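Local coordinates for protein ADP-ribosyltransferase (Staphylococcus aureus, PDB 1OJQ) that probably transfers single ADP-ribose units from NAD+ to a target protein, as a bacterial C3-type ADP-ribosyltransferase, at residues 1-6 with 78-83; 21-26 with 73-78. All coordinates share one frame; numbering follows the deposited sequence.

Interaction 1: 1-6 with 78-83; sequences AETKNF and PDSVYV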
loop_
_atom_site.group_PDB
_atom_site.type_symbol
_atom_site.label_atom_id
_atom_site.label_comp_id
_atom_site.label_asym_id
_atom_site.label_seq_id
_atom_site.Cartn_x
_atom_site.Cartn_y
_atom_site.Cartn_z
ATOM N N ALA A 1 2.167 -22.287 5.015
ATOM C CA ALA A 1 2.035 -22.492 3.572
ATOM C C ALA A 1 2.882 -21.488 2.807
ATOM O O ALA A 1 3.417 -20.539 3.393
ATOM C CB ALA A 1 0.555 -22.427 3.217
ATOM N N GLU A 2 3.059 -21.630 1.485
ATOM C CA GLU A 2 3.918 -20.623 0.852
ATOM C C GLU A 2 3.267 -19.236 0.802
ATOM O O GLU A 2 2.056 -19.086 0.803
ATOM C CB GLU A 2 4.292 -21.035 -0.569
ATOM C CG GLU A 2 5.123 -22.295 -0.707
ATOM C CD GLU A 2 4.358 -23.573 -0.444
ATOM O OE1 GLU A 2 4.897 -24.425 0.299
ATOM O OE2 GLU A 2 3.232 -23.771 -0.955
ATOM N N THR A 3 4.103 -18.215 0.725
ATOM C CA THR A 3 3.685 -16.853 0.402
ATOM C C THR A 3 3.561 -16.725 -1.097
ATOM O O THR A 3 4.415 -17.256 -1.825
ATOM C CB THR A 3 4.729 -15.875 0.969
ATOM O OG1 THR A 3 4.675 -16.047 2.403
ATOM C CG2 THR A 3 4.467 -14.414 0.641
ATOM N N LYS A 4 2.530 -16.047 -1.578
ATOM C CA LYS A 4 2.374 -15.815 -3.014
ATOM C C LYS A 4 3.100 -14.544 -3.426
ATOM O O LYS A 4 3.179 -13.582 -2.654
ATOM C CB LYS A 4 0.897 -15.661 -3.386
ATOM C CG LYS A 4 -0.006 -16.775 -2.888
ATOM C CD LYS A 4 -0.017 -17.968 -3.809
ATOM C CE LYS A 4 -0.734 -17.774 -5.127
ATOM N NZ LYS A 4 -0.307 -18.746 -6.177
ATOM N N ASN A 5 3.613 -14.523 -4.647
ATOM C CA ASN A 5 4.213 -13.314 -5.192
ATOM C C ASN A 5 3.928 -13.296 -6.690
ATOM O O ASN A 5 4.385 -14.239 -7.336
ATOM C CB ASN A 5 5.708 -13.282 -4.918
ATOM C CG ASN A 5 6.309 -11.942 -5.315
ATOM O OD1 ASN A 5 7.118 -11.913 -6.244
ATOM N ND2 ASN A 5 5.926 -10.849 -4.684
ATOM N N PHE A 6 3.208 -12.305 -7.196
ATOM C CA PHE A 6 2.739 -12.299 -8.573
ATOM C C PHE A 6 3.564 -11.421 -9.499
ATOM O O PHE A 6 3.813 -10.254 -9.174
ATOM C CB PHE A 6 1.273 -11.811 -8.644
ATOM C CG PHE A 6 0.341 -12.814 -7.969
ATOM C CD1 PHE A 6 -0.092 -13.948 -8.646
ATOM C CD2 PHE A 6 -0.078 -12.608 -6.667
ATOM C CE1 PHE A 6 -0.931 -14.852 -8.016
ATOM C CE2 PHE A 6 -0.922 -13.511 -6.034
ATOM C CZ PHE A 6 -1.349 -14.635 -6.710
ATOM N N PRO A 78 -6.552 -15.342 1.187
ATOM C CA PRO A 78 -6.564 -16.812 1.294
ATOM C C PRO A 78 -5.171 -17.411 1.374
ATOM O O PRO A 78 -5.019 -18.602 1.658
ATOM C CB PRO A 78 -7.237 -17.211 -0.029
ATOM C CG PRO A 78 -6.733 -16.171 -0.992
ATOM C CD PRO A 78 -6.807 -14.891 -0.195
ATOM N N ASP A 79 -4.130 -16.628 1.121
ATOM C CA ASP A 79 -2.732 -17.026 1.282
ATOM C C ASP A 79 -1.936 -15.844 1.851
ATOM O O ASP A 79 -2.347 -14.707 1.648
ATOM C CB ASP A 79 -2.048 -17.423 -0.020
ATOM C CG ASP A 79 -2.781 -18.496 -0.807
ATOM O OD1 ASP A 79 -3.538 -18.189 -1.749
ATOM O OD2 ASP A 79 -2.593 -19.678 -0.450
ATOM N N SER A 80 -0.810 -16.135 2.491
ATOM C CA SER A 80 0.160 -15.063 2.738
ATOM C C SER A 80 0.559 -14.521 1.371
ATOM O O SER A 80 0.705 -15.311 0.425
ATOM C CB SER A 80 1.334 -15.625 3.522
ATOM O OG SER A 80 2.467 -14.782 3.482
ATOM N N VAL A 81 0.717 -13.210 1.196
ATOM C CA VAL A 81 1.022 -12.712 -0.153
ATOM C C VAL A 81 1.809 -11.409 -0.088
ATOM O O VAL A 81 1.599 -10.671 0.883
ATOM C CB VAL A 81 -0.286 -12.470 -0.950
ATOM C CG1 VAL A 81 -1.214 -11.513 -0.205
ATOM C CG2 VAL A 81 -0.020 -11.941 -2.353
ATOM N N TYR A 82 2.675 -11.131 -1.068
ATOM C CA TYR A 82 3.272 -9.796 -1.131
ATOM C C TYR A 82 2.425 -8.839 -1.969
ATOM O O TYR A 82 1.948 -9.200 -3.041
ATOM C CB TYR A 82 4.669 -9.802 -1.769
ATOM C CG TYR A 82 5.753 -10.217 -0.789
ATOM C CD1 TYR A 82 6.269 -11.501 -0.810
ATOM C CD2 TYR A 82 6.227 -9.299 0.144
ATOM C CE1 TYR A 82 7.254 -11.863 0.093
ATOM C CE2 TYR A 82 7.212 -9.649 1.052
ATOM C CZ TYR A 82 7.708 -10.936 1.004
ATOM O OH TYR A 82 8.687 -11.293 1.902
ATOM N N VAL A 83 2.272 -7.615 -1.485
ATOM C CA VAL A 83 1.698 -6.557 -2.327
ATOM C C VAL A 83 2.717 -5.415 -2.353
ATOM O O VAL A 83 3.605 -5.381 -1.486
ATOM C CB VAL A 83 0.342 -6.055 -1.828
ATOM C CG1 VAL A 83 -0.664 -7.201 -1.964
ATOM C CG2 VAL A 83 0.362 -5.555 -0.396
HETATM O O HOH W 1 -0.010 -18.966 2.710
HETATM O O HOH W 2 2.395 -10.219 -5.459
#

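Interaction 2: 21-26 with 73-78; sequences KSAKYS and SKSVTP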
loop_
_atom_site.group_PDB
_atom_site.type_symbol
_atom_site.label_atom_id
_atom_site.label_comp_id
_atom_site.label_asym_id
_atom_site.label_seq_id
_atom_site.Cartn_x
_atom_site.Cartn_y
_atom_site.Cartn_z
ATOM N N LYS A 21 -14.961 -12.906 -5.043
ATOM C CA LYS A 21 -16.010 -13.912 -4.915
ATOM C C LYS A 21 -16.401 -14.099 -3.462
ATOM O O LYS A 21 -17.593 -14.153 -3.119
ATOM C CB LYS A 21 -15.530 -15.241 -5.505
ATOM C CG LYS A 21 -16.605 -16.317 -5.431
ATOM C CD LYS A 21 -16.273 -17.492 -6.341
ATOM C CE LYS A 21 -17.351 -18.566 -6.244
ATOM N NZ LYS A 21 -16.996 -19.793 -7.012
ATOM N N SER A 22 -15.404 -14.184 -2.583
ATOM C CA SER A 22 -15.723 -14.472 -1.187
ATOM C C SER A 22 -16.435 -13.307 -0.520
ATOM O O SER A 22 -17.192 -13.481 0.443
ATOM C CB SER A 22 -14.454 -14.856 -0.421
ATOM O OG SER A 22 -13.658 -13.701 -0.219
ATOM N N ALA A 23 -16.224 -12.085 -1.000
ATOM C CA ALA A 23 -16.785 -10.930 -0.292
ATOM C C ALA A 23 -18.273 -10.708 -0.542
ATOM O O ALA A 23 -18.909 -10.074 0.317
ATOM C CB ALA A 23 -15.981 -9.682 -0.687
ATOM N N LYS A 24 -18.839 -11.172 -1.657
ATOM C CA LYS A 24 -20.254 -11.021 -1.972
ATOM C C LYS A 24 -20.665 -9.558 -1.880
ATOM O O LYS A 24 -21.586 -9.218 -1.135
ATOM C CB LYS A 24 -21.173 -11.778 -1.012
ATOM C CG LYS A 24 -20.916 -13.270 -0.899
ATOM C CD LYS A 24 -21.807 -13.879 0.176
ATOM N N TYR A 25 -19.960 -8.697 -2.596
ATOM C CA TYR A 25 -20.170 -7.273 -2.454
ATOM C C TYR A 25 -21.613 -6.874 -2.798
ATOM O O TYR A 25 -22.149 -7.389 -3.776
ATOM C CB TYR A 25 -19.224 -6.493 -3.375
ATOM C CG TYR A 25 -17.777 -6.483 -2.962
ATOM C CD1 TYR A 25 -16.794 -6.572 -3.941
ATOM C CD2 TYR A 25 -17.412 -6.373 -1.629
ATOM C CE1 TYR A 25 -15.451 -6.560 -3.599
ATOM C CE2 TYR A 25 -16.071 -6.366 -1.273
ATOM C CZ TYR A 25 -15.117 -6.458 -2.260
ATOM O OH TYR A 25 -13.780 -6.449 -1.925
ATOM N N SER A 26 -22.155 -5.956 -2.016
ATOM C CA SER A 26 -23.425 -5.296 -2.282
ATOM C C SER A 26 -23.244 -4.080 -3.182
ATOM O O SER A 26 -22.120 -3.681 -3.471
ATOM C CB SER A 26 -24.040 -4.826 -0.957
ATOM O OG SER A 26 -23.242 -3.734 -0.487
ATOM N N SER A 73 -13.494 -5.568 5.216
ATOM C CA SER A 73 -13.584 -6.674 6.176
ATOM C C SER A 73 -14.276 -7.883 5.569
ATOM O O SER A 73 -14.230 -8.962 6.157
ATOM C CB SER A 73 -14.338 -6.206 7.436
ATOM O OG SER A 73 -15.760 -6.224 7.221
ATOM N N LYS A 74 -14.935 -7.714 4.416
ATOM C CA LYS A 74 -15.676 -8.816 3.803
ATOM C C LYS A 74 -14.783 -9.854 3.138
ATOM O O LYS A 74 -15.261 -10.931 2.763
ATOM C CB LYS A 74 -16.713 -8.301 2.782
ATOM C CG LYS A 74 -17.893 -7.679 3.534
ATOM C CD LYS A 74 -18.983 -7.229 2.571
ATOM C CE LYS A 74 -20.154 -6.603 3.321
ATOM N NZ LYS A 74 -21.251 -6.266 2.348
ATOM N N SER A 75 -13.498 -9.537 2.981
ATOM C CA SER A 75 -12.599 -10.566 2.457
ATOM C C SER A 75 -11.279 -10.548 3.228
ATOM O O SER A 75 -10.787 -9.511 3.676
ATOM C CB SER A 75 -12.312 -10.437 0.961
ATOM O OG SER A 75 -11.951 -9.116 0.590
ATOM N N VAL A 76 -10.732 -11.751 3.347
ATOM C CA VAL A 76 -9.395 -11.904 3.913
ATOM C C VAL A 76 -8.509 -12.595 2.900
ATOM O O VAL A 76 -8.944 -13.284 1.974
ATOM C CB VAL A 76 -9.388 -12.690 5.237
ATOM C CG1 VAL A 76 -10.207 -11.939 6.279
ATOM C CG2 VAL A 76 -9.895 -14.115 5.047
ATOM N N THR A 77 -7.197 -12.415 3.049
ATOM C CA THR A 77 -6.313 -13.090 2.105
ATOM C C THR A 77 -6.346 -14.608 2.267
ATOM O O THR A 77 -6.192 -15.106 3.381
ATOM C CB THR A 77 -4.853 -12.608 2.292
ATOM O OG1 THR A 77 -4.497 -12.808 3.668
ATOM C CG2 THR A 77 -4.728 -11.115 2.001
ATOM N N PRO A 78 -6.552 -15.342 1.187
ATOM C CA PRO A 78 -6.564 -16.812 1.294
ATOM C C PRO A 78 -5.171 -17.411 1.374
ATOM O O PRO A 78 -5.019 -18.602 1.658
ATOM C CB PRO A 78 -7.237 -17.211 -0.029
ATOM C CG PRO A 78 -6.733 -16.171 -0.992
ATOM C CD PRO A 78 -6.807 -14.891 -0.195
HETATM O O HOH W 3 -12.359 -13.971 2.257
HETATM O O HOH W 4 -17.562 -11.963 3.514
HETATM O O HOH W 5 -22.282 -8.778 1.443
HETATM O O HOH W 6 -13.432 -6.944 0.612
HETATM O O HOH W 7 -11.904 -8.538 -2.386
#

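Interaction 1: 1-6 with 78-83
Residues 1-6, leading into helix 9-23, lie on the outermost strand 81-87 of the ADP-ribosyltransferase domain's five-stranded mixed sheet, running in the same sense but at 52° to it, joined by a single parallel bridge at Lys-4 and Val-81. The contact begins at Asp-79, whose CB meets Lys-4 CG at 3.6 Å. The lysine chain, bent at chi2 and chi3, then leads away, and Asp-79 OD1 is held by Trp-15 NE1 of helix 9-23. At Ser-80 the backbone N donates to water 1, which in turn donates to Glu-2 O. Ser-80 OG, anti to its backbone N (chi1 163°), meets Thr-3 OG1 tip to tip in a 2.8 Å hydrogen bond. The O of Ser-80 accepts from Lys-4 N at 2.8 Å, with the donor above the carbonyl plane. Val-81 sits between the two bridge bonds; its CG2 lies at the edge of the Phe-6 ring, 4.1 Å from CE2, while its backbone pairs with Leu-158. Tyr-82 N donates to Lys-4 O at 3.0 Å, nearly along the C=O axis. Beyond it, water 2 links Tyr-82 O to Phe-6 N in place of a further direct bond, where the backbones move apart. Thr-3 CG2 lies 3.7 Å from Tyr-82 CD1, and Asn-5 ND2, bonded to Tyr-84 OH, approaches Tyr-82 CB to 3.3 Å, its amide plane 87° from the ring.

Interaction 2: 21-26 with 73-78
Ala-23, the last residue of helix 9-23, makes the close part of this contact against the loop that leaves helix 59-73. Its CB rests 3.8 Å from Lys-74 CB, and its CA-H points at Lys-74 O, 3.4 Å from CA to O. The Tyr-25 ring packs on the same methyl roughly at a right angle to the Lys-74 contact, with Ala-23 CB 3.4 Å above the ring plane and offset toward the rim. Lys-74 then runs fully extended beyond CG across the helix end, its CD 3.6 Å from Ala-23 O, and carries NZ to a salt bridge with Asp-29. Water 6, in the plane of the tyrosine ring at its edge, and water 7 both bridge Tyr-25 OH to the buried Ser-75 OG, 4.1 Å away, which is also bonded to Ala-164 O. Toward solvent, at the exposed Ser-22 and Lys-24, direct touches give way to water. Water 5 accepts from Lys-74 NZ and donates to Lys-24 O; water 3 accepts from Val-76 N and donates to Ser-22 OG, itself hydrogen-bonded to Leu-19 O one turn back. Lys-24, with positive phi (53°), ends helix 9-23 and Ser-26 N-caps helix 27-38; the loop packs against this short helix-to-helix turn in the N-terminal helical part of the ADP-ribosyltransferase domain.

Starting at the N terminus, residues 1-6 lead into helix 9-23, whose end is met in interaction 2; the chain then passes through helices 27-38, 41-49 and 59-73 before reaching 73-78. Interaction 2 closes that mostly helical loop, and it is nested inside the longer one closed by interaction 1 when the chain enters strand 81-87. The two share Pro-78, yet their centres lie 17 Å apart. Between them, Pro-78 touches Trp-15 and Leu-19, so helix 9-23 spans the gap. One contact thus lays the N-terminal segment on the sheet edge, while the other packs the far end of helix 9-23 against the loop leaving helix 59-73.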